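Mannosylglycerate hydrolase MGH1-like glycoside hydrolase domain-containing protein (Thermus thermophilus HB8, PDB 4WVA) hydrolyses mannosylglycerate, a solute made under osmotic stress, to mannose and glycerate, and splits glucosylglycerate with similar efficiency. Local coordinates at residues A[108-111]-A[112-116]; A[172-175]-A[176-179]; A[188-192]-A[193-197]; A[206-209]-A[210-213]; A[356-359]-A[360-364]. One frame throughout, in Å; residues are numbered along the deposited sequence.

How the interactions relate
Interactions 1, 4 and 5 join successive turns within helices 107-117, 201-216 and 356-368 of this (alpha/alpha)6-barrel enzyme, whereas interactions 2 and 3 belong to the chain from helix 171-175 to helix 201-216. Interactions 2 and 4 touch directly: Pro178 O lies 2.6 Å from Ser209 OG, a probable hydrogen bond, and Leu174 O lies 3.2 Å from Arg206 CD. Interactions 1 and 5 come within about 6 Å at their nearest atoms, both against helix 33-43. Interactions 1 and 4 lie on opposite sides of the chain's centre, their own centres about 34 Å apart. Around the probable catalytic pair, the side chain of Tyr207 is about 4 Å from that of Asp165, and that of Val193 about 5 Å from that of Glu393.

Interaction 1 (A[108-111]-A[112-116]); sequences ATVV and RYLYE
Leu114 turns back toward Val110 one turn earlier, and its branch carbon CG lies 4.3 Å from Val110 CG1. With Leu114 CG anti to the carbonyl carbon (chi1 -59°), the side chain leans over the preceding turn, and CG sits 3.4 Å from Val110 O. That same oxygen takes the amide of Leu114 at 2.9 Å from Val110 O to Leu114 N, in a nearly straight bond. These are successive turns of helix 107-117 in this (alpha/alpha)6-barrel enzyme, where Val110 packs on helix 33-43 and Leu114 on helix 48-62. Arg112 takes another direction: its extended chain reaches Glu116 one turn on and forms a salt bridge, Arg112 NE donating to Glu116 OE2 at 2.8 Å. The carboxylate oxygen lies in the guanidinium plane, but the NE approaches it from above the carboxylate plane. Arg112 NH1 also pairs with Asp247, while NH2 bonds to Ala275 O of the second subunit. Tyr115 OH bonds to Gly292 O of that same neighbouring subunit.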
loop_
_atom_site.group_PDB
_atom_site.type_symbol
_atom_site.label_atom_id
_atom_site.label_comp_id
_atom_site.label_asym_id
_atom_site.label_seq_id
_atom_site.Cartn_x
_atom_site.Cartn_y
_atom_site.Cartn_z
ATOM N N ALA A 108 12.934 -3.247 -17.985
ATOM C CA ALA A 108 13.013 -1.874 -17.418
ATOM C C ALA A 108 13.767 -1.832 -16.100
ATOM O O ALA A 108 14.442 -0.857 -15.776
ATOM C CB ALA A 108 11.632 -1.269 -17.247
ATOM N N THR A 109 13.616 -2.893 -15.326
ATOM C CA THR A 109 14.326 -3.032 -14.053
ATOM C C THR A 109 15.837 -3.061 -14.285
ATOM O O THR A 109 16.606 -2.402 -13.568
ATOM C CB THR A 109 13.821 -4.291 -13.351
ATOM O OG1 THR A 109 12.459 -4.082 -12.997
ATOM C CG2 THR A 109 14.632 -4.613 -12.079
ATOM N N VAL A 110 16.251 -3.796 -15.308
ATOM C CA VAL A 110 17.663 -3.876 -15.648
ATOM C C VAL A 110 18.146 -2.534 -16.198
ATOM O O VAL A 110 19.220 -2.067 -15.838
ATOM C CB VAL A 110 17.968 -5.064 -16.584
ATOM C CG1 VAL A 110 19.416 -5.015 -17.046
ATOM C CG2 VAL A 110 17.661 -6.384 -15.897
ATOM N N VAL A 111 17.346 -1.901 -17.048
ATOM C CA VAL A 111 17.724 -0.597 -17.591
ATOM C C VAL A 111 17.899 0.451 -16.468
ATOM O O VAL A 111 18.848 1.252 -16.498
ATOM C CB VAL A 111 16.751 -0.127 -18.687
ATOM C CG1 VAL A 111 17.038 1.312 -19.057
ATOM C CG2 VAL A 111 16.856 -1.019 -19.931
ATOM N N ARG A 112 17.015 0.449 -15.477
ATOM C CA ARG A 112 17.152 1.390 -14.357
ATOM C C ARG A 112 18.496 1.164 -13.648
ATOM O O ARG A 112 19.214 2.107 -13.308
ATOM C CB ARG A 112 16.003 1.259 -13.362
ATOM C CG ARG A 112 16.191 2.193 -12.174
ATOM C CD ARG A 112 15.093 2.047 -11.137
ATOM N NE ARG A 112 15.330 2.957 -10.013
ATOM C CZ ARG A 112 14.538 3.064 -8.943
ATOM N NH1 ARG A 112 13.453 2.326 -8.823
ATOM N NH2 ARG A 112 14.850 3.920 -7.973
ATOM N N TYR A 113 18.835 -0.087 -13.412
ATOM C CA TYR A 113 20.097 -0.414 -12.766
ATOM C C TYR A 113 21.297 0.047 -13.600
ATOM O O TYR A 113 22.219 0.700 -13.078
ATOM C CB TYR A 113 20.234 -1.916 -12.495
ATOM C CG TYR A 113 21.502 -2.207 -11.763
ATOM C CD1 TYR A 113 21.566 -2.053 -10.386
ATOM C CD2 TYR A 113 22.662 -2.555 -12.451
ATOM C CE1 TYR A 113 22.737 -2.278 -9.713
ATOM C CE2 TYR A 113 23.842 -2.762 -11.778
ATOM C CZ TYR A 113 23.864 -2.635 -10.413
ATOM O OH TYR A 113 25.041 -2.858 -9.739
ATOM N N LEU A 114 21.300 -0.278 -14.888
ATOM C CA LEU A 114 22.384 0.203 -15.770
ATOM C C LEU A 114 22.471 1.726 -15.748
ATOM O O LEU A 114 23.571 2.298 -15.682
ATOM C CB LEU A 114 22.221 -0.290 -17.199
ATOM C CG LEU A 114 22.201 -1.809 -17.398
ATOM C CD1 LEU A 114 22.040 -2.109 -18.873
ATOM C CD2 LEU A 114 23.432 -2.503 -16.814
ATOM N N TYR A 115 21.312 2.378 -15.794
ATOM C CA TYR A 115 21.276 3.834 -15.814
ATOM C C TYR A 115 21.870 4.447 -14.548
ATOM O O TYR A 115 22.678 5.378 -14.608
ATOM C CB TYR A 115 19.854 4.373 -16.058
ATOM C CG TYR A 115 19.825 5.873 -15.959
ATOM C CD1 TYR A 115 20.507 6.654 -16.891
ATOM C CD2 TYR A 115 19.187 6.520 -14.911
ATOM C CE1 TYR A 115 20.503 8.025 -16.809
ATOM C CE2 TYR A 115 19.190 7.901 -14.812
ATOM C CZ TYR A 115 19.854 8.657 -15.770
ATOM O OH TYR A 115 19.883 10.038 -15.710
ATOM N N GLU A 116 21.492 3.906 -13.395
ATOM C CA GLU A 116 21.891 4.511 -12.120
ATOM C C GLU A 116 23.343 4.203 -11.769
ATOM O O GLU A 116 23.999 5.004 -11.081
ATOM C CB GLU A 116 20.973 4.041 -10.986
ATOM C CG GLU A 116 19.556 4.600 -11.085
ATOM C CD GLU A 116 18.666 4.184 -9.933
ATOM O OE1 GLU A 116 19.104 3.340 -9.131
ATOM O OE2 GLU A 116 17.534 4.669 -9.834
#

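Interaction 2 (A[172-175]-A[176-179]); sequences KPLS and RVPV
Over one face of the Arg176 guanidinium lies Lys172 O, 3.9 Å above the plane and displaced toward the rim, while a water sits at the edge in the plane. Arg176 NH1 donates to this water at 3.0 Å, and the water also lies 2.8 Å from Pro173 O, to which it can donate, linking the arginine to the turn it folds back along. The extended run from CG to NE carries the group over the turn 172-175, with Arg176 NH1 3.8 Å from Pro173 CA. Beyond the turn, Arg176 NH1 forms a salt bridge with Asp288. The chain passes here from helix 171-175 into the loop that leads to helix 201-216. The amide of Arg176 makes a weak bond to Pro173 O, and Val177 N donates to Leu174 O at 3.0 Å, reaching that oxygen from well above the carbonyl plane. Ser175 OG stands between its own backbone N and carbonyl carbon (chi1 73°), a torsion that brings it back to Lys172 O at 2.6 Å, in the carbonyl plane on a lone pair. A second water bridges the chain, donating to both Ser175 O and Val177 O. On the buried side Leu174 and Val177 lie side by side, Leu174 CD2 4.1 Å from Val177 CG2; Leu174 also rests on Phe230, and Val177 on Ser209 of helix 201-216.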
loop_
_atom_site.group_PDB
_atom_site.type_symbol
_atom_site.label_atom_id
_atom_site.label_comp_id
_atom_site.label_asym_id
_atom_site.label_seq_id
_atom_site.Cartn_x
_atom_site.Cartn_y
_atom_site.Cartn_z
ATOM N N LYS A 172 -3.791 -27.795 -16.865
ATOM C CA LYS A 172 -5.234 -27.684 -17.168
ATOM C C LYS A 172 -5.575 -26.676 -18.267
ATOM O O LYS A 172 -6.320 -27.000 -19.191
ATOM C CB LYS A 172 -6.046 -27.443 -15.897
ATOM C CG LYS A 172 -5.933 -28.574 -14.900
ATOM C CD LYS A 172 -7.040 -28.537 -13.849
ATOM C CE LYS A 172 -6.797 -29.590 -12.781
ATOM N NZ LYS A 172 -7.867 -29.605 -11.739
ATOM N N PRO A 173 -5.012 -25.448 -18.218
ATOM C CA PRO A 173 -5.266 -24.557 -19.344
ATOM C C PRO A 173 -4.847 -25.161 -20.703
ATOM O O PRO A 173 -5.549 -25.003 -21.695
ATOM C CB PRO A 173 -4.430 -23.321 -19.013
ATOM C CG PRO A 173 -4.329 -23.326 -17.515
ATOM C CD PRO A 173 -4.365 -24.761 -17.078
ATOM N N LEU A 174 -3.714 -25.847 -20.733
ATOM C CA LEU A 174 -3.218 -26.404 -21.992
ATOM C C LEU A 174 -4.055 -27.569 -22.487
ATOM O O LEU A 174 -4.074 -27.831 -23.689
ATOM C CB LEU A 174 -1.779 -26.862 -21.862
ATOM C CG LEU A 174 -0.787 -25.747 -22.068
ATOM C CD1 LEU A 174 0.563 -26.237 -21.569
ATOM C CD2 LEU A 174 -0.717 -25.288 -23.527
ATOM N N SER A 175 -4.737 -28.250 -21.578
ATOM C CA SER A 175 -5.597 -29.386 -21.949
ATOM C C SER A 175 -6.742 -28.990 -22.888
ATOM O O SER A 175 -7.323 -29.857 -23.559
ATOM C CB SER A 175 -6.147 -30.076 -20.698
ATOM O OG SER A 175 -7.147 -29.284 -20.087
ATOM N N ARG A 176 -7.071 -27.698 -22.957
ATOM C CA ARG A 176 -8.116 -27.208 -23.852
ATOM C C ARG A 176 -7.642 -26.840 -25.250
ATOM O O ARG A 176 -8.460 -26.499 -26.107
ATOM C CB ARG A 176 -8.831 -26.007 -23.226
ATOM C CG ARG A 176 -9.320 -26.334 -21.839
ATOM C CD ARG A 176 -10.357 -25.376 -21.304
ATOM N NE ARG A 176 -10.530 -25.701 -19.901
ATOM C CZ ARG A 176 -9.873 -25.122 -18.896
ATOM N NH1 ARG A 176 -9.027 -24.115 -19.113
ATOM N NH2 ARG A 176 -10.093 -25.547 -17.660
ATOM N N VAL A 177 -6.334 -26.915 -25.505
ATOM C CA VAL A 177 -5.799 -26.523 -26.792
ATOM C C VAL A 177 -5.962 -27.710 -27.738
ATOM O O VAL A 177 -5.492 -28.798 -27.414
ATOM C CB VAL A 177 -4.316 -26.143 -26.672
ATOM C CG1 VAL A 177 -3.696 -25.889 -28.044
ATOM C CG2 VAL A 177 -4.186 -24.925 -25.765
ATOM N N PRO A 178 -6.648 -27.510 -28.880
ATOM C CA PRO A 178 -6.867 -28.660 -29.781
ATOM C C PRO A 178 -5.569 -29.127 -30.431
ATOM O O PRO A 178 -4.711 -28.302 -30.730
ATOM C CB PRO A 178 -7.831 -28.113 -30.838
ATOM C CG PRO A 178 -7.765 -26.625 -30.746
ATOM C CD PRO A 178 -7.325 -26.284 -29.349
ATOM N N VAL A 179 -5.441 -30.437 -30.646
ATOM C CA VAL A 179 -4.295 -30.995 -31.359
ATOM C C VAL A 179 -4.690 -31.837 -32.584
ATOM O O VAL A 179 -3.812 -32.315 -33.295
ATOM C CB VAL A 179 -3.382 -31.821 -30.425
ATOM C CG1 VAL A 179 -2.787 -30.929 -29.330
ATOM C CG2 VAL A 179 -4.121 -33.000 -29.804
HETATM O O HOH W 1 -7.546 -23.119 -21.506
HETATM O O HOH W 2 -5.908 -30.737 -25.701
#

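Interaction 3 (A[188-192]-A[193-197]); sequences RDVKH and VNPEE
Val190 and Pro195 meet at about a right angle, Val190 CG1 lying 4.0 Å from the ring carbon CG of Pro195. The backbones also approach: Val190 CA makes a CA-H...O contact of 3.5 Å with Val193 O. The amide of Val193 donates to Asp189 O at 3.1 Å, in the carbonyl plane but clearly bent at the hydrogen (137°). Asp189 O also accepts from His192 N at 3.0 Å, so two successive amides of the turn close on one oxygen. Residues 189-191 have helical backbone angles without regular helix bonding, and after Val193 the loop passes into a short 3-10 segment, 195-197. An Asx turn leads into that segment: Asn194 OD1 accepts from Glu196 N at 2.9 Å, and Asn194 O takes the amide of Glu197. The His192 ring turns aside, with Lys191 CB over the centre of one face. Further out, the carboxylate of Asp189 is held between two arginines, OD1 with Arg187 and OD2 with Arg198, a probable substrate-binding residue. Asp189 may therefore position that arginine as a second-shell residue. Val193 packs on Leu27 and Arg198, while Glu197 OE1 accepts from Gly404 N. Val190 O also bonds to a bound 2-methyl-2,4-pentanediol, probably from the crystallisation liquor.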
loop_
_atom_site.group_PDB
_atom_site.type_symbol
_atom_site.label_atom_id
_atom_site.label_comp_id
_atom_site.label_asym_id
_atom_site.label_seq_id
_atom_site.Cartn_x
_atom_site.Cartn_y
_atom_site.Cartn_z
ATOM N N ARG A 188 14.058 -30.099 -32.216
ATOM C CA ARG A 188 15.504 -29.894 -32.301
ATOM C C ARG A 188 16.168 -29.733 -30.922
ATOM O O ARG A 188 17.382 -29.847 -30.826
ATOM C CB ARG A 188 15.859 -28.674 -33.159
ATOM C CG ARG A 188 15.253 -28.632 -34.563
ATOM C CD ARG A 188 15.873 -29.635 -35.526
ATOM N NE ARG A 188 17.205 -29.294 -36.064
ATOM C CZ ARG A 188 17.457 -28.592 -37.179
ATOM N NH1 ARG A 188 16.479 -28.062 -37.907
ATOM N NH2 ARG A 188 18.723 -28.399 -37.574
ATOM N N ASP A 189 15.381 -29.459 -29.876
ATOM C CA ASP A 189 15.924 -29.287 -28.514
ATOM C C ASP A 189 16.568 -30.553 -27.981
ATOM O O ASP A 189 17.522 -30.510 -27.201
ATOM C CB ASP A 189 14.855 -28.761 -27.531
ATOM C CG ASP A 189 13.589 -29.609 -27.489
ATOM O OD1 ASP A 189 13.004 -29.879 -28.575
ATOM O OD2 ASP A 189 13.124 -29.974 -26.381
ATOM N N VAL A 190 16.053 -31.690 -28.457
ATOM C CA VAL A 190 16.527 -33.001 -28.054
ATOM C C VAL A 190 17.915 -33.357 -28.610
ATOM O O VAL A 190 18.477 -34.372 -28.220
ATOM C CB VAL A 190 15.496 -34.083 -28.450
ATOM C CG1 VAL A 190 14.209 -33.887 -27.665
ATOM C CG2 VAL A 190 15.221 -34.062 -29.940
ATOM N N LYS A 191 18.468 -32.536 -29.498
ATOM C CA LYS A 191 19.890 -32.669 -29.910
ATOM C C LYS A 191 20.813 -32.296 -28.748
ATOM O O LYS A 191 21.916 -32.817 -28.619
ATOM C CB LYS A 191 20.204 -31.763 -31.110
ATOM C CG LYS A 191 21.674 -31.706 -31.532
ATOM C CD LYS A 191 21.838 -31.201 -32.973
ATOM C CE LYS A 191 23.242 -30.680 -33.278
ATOM N NZ LYS A 191 24.355 -31.521 -32.783
ATOM N N HIS A 192 20.336 -31.388 -27.900
ATOM C CA HIS A 192 21.157 -30.779 -26.852
ATOM C C HIS A 192 20.853 -31.198 -25.426
ATOM O O HIS A 192 21.711 -31.075 -24.559
ATOM C CB HIS A 192 21.003 -29.269 -26.938
ATOM C CG HIS A 192 21.021 -28.754 -28.330
ATOM N ND1 HIS A 192 22.181 -28.604 -29.056
ATOM C CD2 HIS A 192 20.012 -28.380 -29.148
ATOM C CE1 HIS A 192 21.883 -28.148 -30.257
ATOM N NE2 HIS A 192 20.578 -28.007 -30.336
ATOM N N VAL A 193 19.629 -31.653 -25.179
ATOM C CA VAL A 193 19.162 -31.951 -23.836
ATOM C C VAL A 193 18.362 -33.230 -23.863
ATOM O O VAL A 193 17.544 -33.425 -24.763
ATOM C CB VAL A 193 18.250 -30.825 -23.323
ATOM C CG1 VAL A 193 17.740 -31.148 -21.924
ATOM C CG2 VAL A 193 19.014 -29.506 -23.351
ATOM N N ASN A 194 18.584 -34.082 -22.867
ATOM C CA ASN A 194 17.821 -35.314 -22.765
ATOM C C ASN A 194 16.328 -35.036 -22.679
ATOM O O ASN A 194 15.917 -34.177 -21.898
ATOM C CB ASN A 194 18.235 -36.131 -21.556
ATOM C CG ASN A 194 17.701 -37.549 -21.627
ATOM O OD1 ASN A 194 16.545 -37.814 -21.283
ATOM N ND2 ASN A 194 18.538 -38.470 -22.112
ATOM N N PRO A 195 15.501 -35.783 -23.450
ATOM C CA PRO A 195 14.055 -35.560 -23.395
ATOM C C PRO A 195 13.441 -35.591 -21.996
ATOM O O PRO A 195 12.439 -34.917 -21.785
ATOM C CB PRO A 195 13.489 -36.720 -24.247
ATOM C CG PRO A 195 14.573 -37.014 -25.218
ATOM C CD PRO A 195 15.850 -36.819 -24.448
ATOM N N GLU A 196 14.025 -36.349 -21.064
ATOM C CA GLU A 196 13.512 -36.453 -19.696
ATOM C C GLU A 196 13.600 -35.108 -18.951
ATOM O O GLU A 196 12.934 -34.918 -17.934
ATOM C CB GLU A 196 14.250 -37.531 -18.899
ATOM C CG GLU A 196 13.965 -38.959 -19.358
ATOM C CD GLU A 196 14.653 -40.012 -18.497
ATOM O OE1 GLU A 196 14.722 -39.837 -17.259
ATOM O OE2 GLU A 196 15.124 -41.031 -19.056
ATOM N N GLU A 197 14.419 -34.187 -19.475
ATOM C CA GLU A 197 14.622 -32.878 -18.844
ATOM C C GLU A 197 13.865 -31.774 -19.571
ATOM O O GLU A 197 13.964 -30.599 -19.203
ATOM C CB GLU A 197 16.123 -32.559 -18.818
ATOM C CG GLU A 197 16.903 -33.496 -17.911
ATOM C CD GLU A 197 18.409 -33.393 -18.073
ATOM O OE1 GLU A 197 18.910 -32.421 -18.648
ATOM O OE2 GLU A 197 19.106 -34.308 -17.577
#

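Interaction 4 (A[206-209]-A[210-213]); sequences RYLS and LLYL
Tyr212 CG stands anti to the carbonyl carbon (chi1 -65°), swinging the ring back along the helix over Leu208. There Leu208 O lies over one ring face, 3.2 Å from Tyr212 CD2, while the same oxygen accepts the amide of Tyr212 at 2.8 Å from Leu208 O to Tyr212 N. The two side chains cross obliquely, and Leu208 CD1 comes to the phenol end of the ring, 3.8 Å from Tyr212 CZ. That methyl also touches Leu211, CD1 to CD1 at 4.1 Å. The i to i+4 ladder of backbone bonds sets this spacing in helix 201-216 of this (alpha/alpha)6-barrel enzyme. Replacing Tyr212 by an alanine would probably leave Leu208 CD1 without its aromatic partner and open a gap beside Leu182, which the tyrosine side chain also touches. Elsewhere on the helix, Ser209 OG bonds to Pro178 O, tying the helix to the loop that precedes it. Tyr207 departs from this packing, its ring meeting those of Trp160 and Tyr204 near Asp165, the probable proton donor.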
loop_
_atom_site.group_PDB
_atom_site.type_symbol
_atom_site.label_atom_id
_atom_site.label_comp_id
_atom_site.label_asym_id
_atom_site.label_seq_id
_atom_site.Cartn_x
_atom_site.Cartn_y
_atom_site.Cartn_z
ATOM N N ARG A 206 0.764 -28.865 -28.185
ATOM C CA ARG A 206 -0.095 -27.746 -27.813
ATOM C C ARG A 206 0.618 -26.392 -27.959
ATOM O O ARG A 206 0.006 -25.432 -28.398
ATOM C CB ARG A 206 -0.676 -28.002 -26.418
ATOM C CG ARG A 206 -1.642 -29.189 -26.437
ATOM C CD ARG A 206 -1.946 -29.799 -25.092
ATOM N NE ARG A 206 -2.975 -30.825 -25.261
ATOM C CZ ARG A 206 -2.744 -32.059 -25.712
ATOM N NH1 ARG A 206 -1.508 -32.462 -25.994
ATOM N NH2 ARG A 206 -3.766 -32.909 -25.878
ATOM N N TYR A 207 1.920 -26.320 -27.660
ATOM C CA TYR A 207 2.702 -25.128 -27.986
ATOM C C TYR A 207 2.562 -24.755 -29.479
ATOM O O TYR A 207 2.378 -23.589 -29.834
ATOM C CB TYR A 207 4.212 -25.277 -27.640
ATOM C CG TYR A 207 4.596 -25.650 -26.208
ATOM C CD1 TYR A 207 3.711 -25.493 -25.132
ATOM C CD2 TYR A 207 5.886 -26.134 -25.921
ATOM C CE1 TYR A 207 4.080 -25.844 -23.839
ATOM C CE2 TYR A 207 6.256 -26.496 -24.633
ATOM C CZ TYR A 207 5.356 -26.344 -23.589
ATOM O OH TYR A 207 5.734 -26.709 -22.313
ATOM N N LEU A 208 2.690 -25.758 -30.355
ATOM C CA LEU A 208 2.650 -25.522 -31.796
ATOM C C LEU A 208 1.242 -25.218 -32.295
ATOM O O LEU A 208 1.054 -24.333 -33.127
ATOM C CB LEU A 208 3.298 -26.689 -32.572
ATOM C CG LEU A 208 4.797 -26.514 -32.851
ATOM C CD1 LEU A 208 5.026 -25.401 -33.862
ATOM C CD2 LEU A 208 5.598 -26.239 -31.592
ATOM N N SER A 209 0.255 -25.918 -31.757
ATOM C CA SER A 209 -1.154 -25.609 -32.074
ATOM C C SER A 209 -1.474 -24.129 -31.838
ATOM O O SER A 209 -2.091 -23.450 -32.678
ATOM C CB SER A 209 -2.096 -26.492 -31.266
ATOM O OG SER A 209 -3.446 -26.115 -31.495
ATOM N N LEU A 210 -1.032 -23.605 -30.697
ATOM C CA LEU A 210 -1.233 -22.189 -30.405
ATOM C C LEU A 210 -0.519 -21.285 -31.396
ATOM O O LEU A 210 -1.098 -20.314 -31.892
ATOM C CB LEU A 210 -0.797 -21.863 -28.966
ATOM C CG LEU A 210 -1.680 -22.389 -27.819
ATOM C CD1 LEU A 210 -0.988 -22.230 -26.465
ATOM C CD2 LEU A 210 -3.034 -21.707 -27.795
ATOM N N LEU A 211 0.738 -21.606 -31.701
ATOM C CA LEU A 211 1.512 -20.866 -32.681
ATOM C C LEU A 211 0.764 -20.805 -34.010
ATOM O O LEU A 211 0.628 -19.731 -34.601
ATOM C CB LEU A 211 2.900 -21.504 -32.877
ATOM C CG LEU A 211 3.961 -20.716 -33.676
ATOM C CD1 LEU A 211 5.345 -21.293 -33.431
ATOM C CD2 LEU A 211 3.684 -20.679 -35.178
ATOM N N TYR A 212 0.285 -21.962 -34.471
ATOM C CA TYR A 212 -0.403 -22.035 -35.765
ATOM C C TYR A 212 -1.679 -21.207 -35.756
ATOM O O TYR A 212 -1.988 -20.537 -36.741
ATOM C CB TYR A 212 -0.704 -23.485 -36.169
ATOM C CG TYR A 212 0.523 -24.348 -36.421
ATOM C CD1 TYR A 212 1.645 -23.833 -37.060
ATOM C CD2 TYR A 212 0.553 -25.683 -36.028
ATOM C CE1 TYR A 212 2.761 -24.614 -37.291
ATOM C CE2 TYR A 212 1.670 -26.468 -36.256
ATOM C CZ TYR A 212 2.765 -25.922 -36.890
ATOM O OH TYR A 212 3.884 -26.686 -37.127
ATOM N N LEU A 213 -2.414 -21.227 -34.646
ATOM C CA LEU A 213 -3.594 -20.367 -34.512
ATOM C C LEU A 213 -3.199 -18.890 -34.643
ATOM O O LEU A 213 -3.803 -18.140 -35.403
ATOM C CB LEU A 213 -4.321 -20.612 -33.182
ATOM C CG LEU A 213 -5.469 -19.651 -32.859
ATOM C CD1 LEU A 213 -6.573 -19.823 -33.908
ATOM C CD2 LEU A 213 -6.000 -19.857 -31.458
#

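Interaction 5 (A[356-359]-A[360-364]); sequences INVN and WMVAE
Val358 and Val362 lie side by side and point the same way, Val358 CG1 3.9 Å from Val362 CG2. This is the tight part: Val362 CG2 also sits 3.2 Å from Val358 O, which accepts the amide of Val362. Met361 packs more openly against the turn before it. Its chain bends at chi3 (-75°), bringing Met361 CE to 3.6 Å from Asn357 O, yet only to 4.3 Å from Val358 CG2. Trp360 takes another torsion, CG anti to the backbone N (chi1 178°), with Asn357 O at its ring edge and Glu364 CG over one face, displaced toward the rim. Toward the partly exposed Glu364 the packing gives way to polar partners: OE1 pairs with Arg367 and bonds to a bound 2-methyl-2,4-pentanediol. Asn357 packs on Trp34, a probable substrate-binding residue, and Phe38 of helix 33-43; Met361 also meets Phe38. Trp360 meets Trp418 of helix 409-418 edge-to-face, and Ile356 and Ala363 rest on helix 372-389.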
loop_
_atom_site.group_PDB
_atom_site.type_symbol
_atom_site.label_atom_id
_atom_site.label_comp_id
_atom_site.label_asym_id
_atom_site.label_seq_id
_atom_site.Cartn_x
_atom_site.Cartn_y
_atom_site.Cartn_z
ATOM N N ILE A 356 18.464 -20.420 -11.477
ATOM C CA ILE A 356 19.259 -19.371 -10.864
ATOM C C ILE A 356 18.582 -18.003 -10.939
ATOM O O ILE A 356 18.679 -17.207 -9.988
ATOM C CB ILE A 356 20.671 -19.314 -11.491
ATOM C CG1 ILE A 356 21.376 -20.671 -11.383
ATOM C CG2 ILE A 356 21.529 -18.250 -10.838
ATOM C CD1 ILE A 356 21.564 -21.235 -9.997
ATOM N N ASN A 357 17.950 -17.685 -12.067
ATOM C CA ASN A 357 17.285 -16.392 -12.188
ATOM C C ASN A 357 16.143 -16.192 -11.167
ATOM O O ASN A 357 15.959 -15.091 -10.620
ATOM C CB ASN A 357 16.791 -16.147 -13.619
ATOM C CG ASN A 357 15.633 -17.045 -14.007
ATOM O OD1 ASN A 357 15.612 -18.232 -13.689
ATOM N ND2 ASN A 357 14.662 -16.481 -14.717
ATOM N N VAL A 358 15.385 -17.259 -10.923
ATOM C CA VAL A 358 14.294 -17.211 -9.948
ATOM C C VAL A 358 14.860 -17.176 -8.519
ATOM O O VAL A 358 14.364 -16.415 -7.674
ATOM C CB VAL A 358 13.279 -18.355 -10.162
ATOM C CG1 VAL A 358 12.207 -18.330 -9.084
ATOM C CG2 VAL A 358 12.654 -18.218 -11.547
ATOM N N ASN A 359 15.904 -17.956 -8.229
ATOM C CA ASN A 359 16.560 -17.823 -6.920
ATOM C C ASN A 359 16.961 -16.370 -6.672
ATOM O O ASN A 359 16.798 -15.836 -5.564
ATOM C CB ASN A 359 17.835 -18.678 -6.808
ATOM C CG ASN A 359 17.591 -20.071 -6.247
ATOM O OD1 ASN A 359 18.403 -20.602 -5.420
ATOM N ND2 ASN A 359 16.536 -20.672 -6.656
ATOM N N TRP A 360 17.539 -15.743 -7.702
ATOM C CA TRP A 360 17.986 -14.355 -7.601
ATOM C C TRP A 360 16.818 -13.375 -7.358
ATOM O O TRP A 360 16.873 -12.568 -6.409
ATOM C CB TRP A 360 18.827 -13.971 -8.818
ATOM C CG TRP A 360 19.248 -12.534 -8.755
ATOM C CD1 TRP A 360 20.222 -11.993 -7.953
ATOM C CD2 TRP A 360 18.675 -11.455 -9.483
ATOM N NE1 TRP A 360 20.283 -10.635 -8.153
ATOM C CE2 TRP A 360 19.344 -10.279 -9.080
ATOM C CE3 TRP A 360 17.663 -11.363 -10.450
ATOM C CZ2 TRP A 360 19.030 -9.030 -9.603
ATOM C CZ3 TRP A 360 17.355 -10.118 -10.973
ATOM C CH2 TRP A 360 18.038 -8.967 -10.544
ATOM N N MET A 361 15.756 -13.455 -8.167
ATOM C CA MET A 361 14.640 -12.515 -7.988
ATOM C C MET A 361 13.969 -12.709 -6.632
ATOM O O MET A 361 13.588 -11.741 -5.973
ATOM C CB MET A 361 13.592 -12.644 -9.081
ATOM C CG MET A 361 14.058 -12.142 -10.427
ATOM S SD MET A 361 12.809 -12.249 -11.728
ATOM C CE MET A 361 12.820 -13.993 -12.089
ATOM N N VAL A 362 13.806 -13.958 -6.220
ATOM C CA VAL A 362 13.148 -14.253 -4.945
ATOM C C VAL A 362 14.029 -13.860 -3.748
ATOM O O VAL A 362 13.517 -13.352 -2.765
ATOM C CB VAL A 362 12.679 -15.721 -4.888
ATOM C CG1 VAL A 362 12.078 -16.059 -3.537
ATOM C CG2 VAL A 362 11.673 -15.961 -5.988
ATOM N N ALA A 363 15.342 -14.079 -3.840
ATOM C CA ALA A 363 16.266 -13.583 -2.808
ATOM C C ALA A 363 16.213 -12.064 -2.690
ATOM O O ALA A 363 16.171 -11.529 -1.585
ATOM C CB ALA A 363 17.691 -14.021 -3.107
ATOM N N GLU A 364 16.228 -11.378 -3.830
ATOM C CA GLU A 364 16.062 -9.922 -3.871
ATOM C C GLU A 364 14.792 -9.519 -3.110
ATOM O O GLU A 364 14.826 -8.615 -2.286
ATOM C CB GLU A 364 16.007 -9.422 -5.321
ATOM C CG GLU A 364 17.374 -9.290 -5.963
ATOM C CD GLU A 364 18.077 -8.002 -5.598
ATOM O OE1 GLU A 364 17.382 -6.978 -5.427
ATOM O OE2 GLU A 364 19.326 -7.982 -5.544
#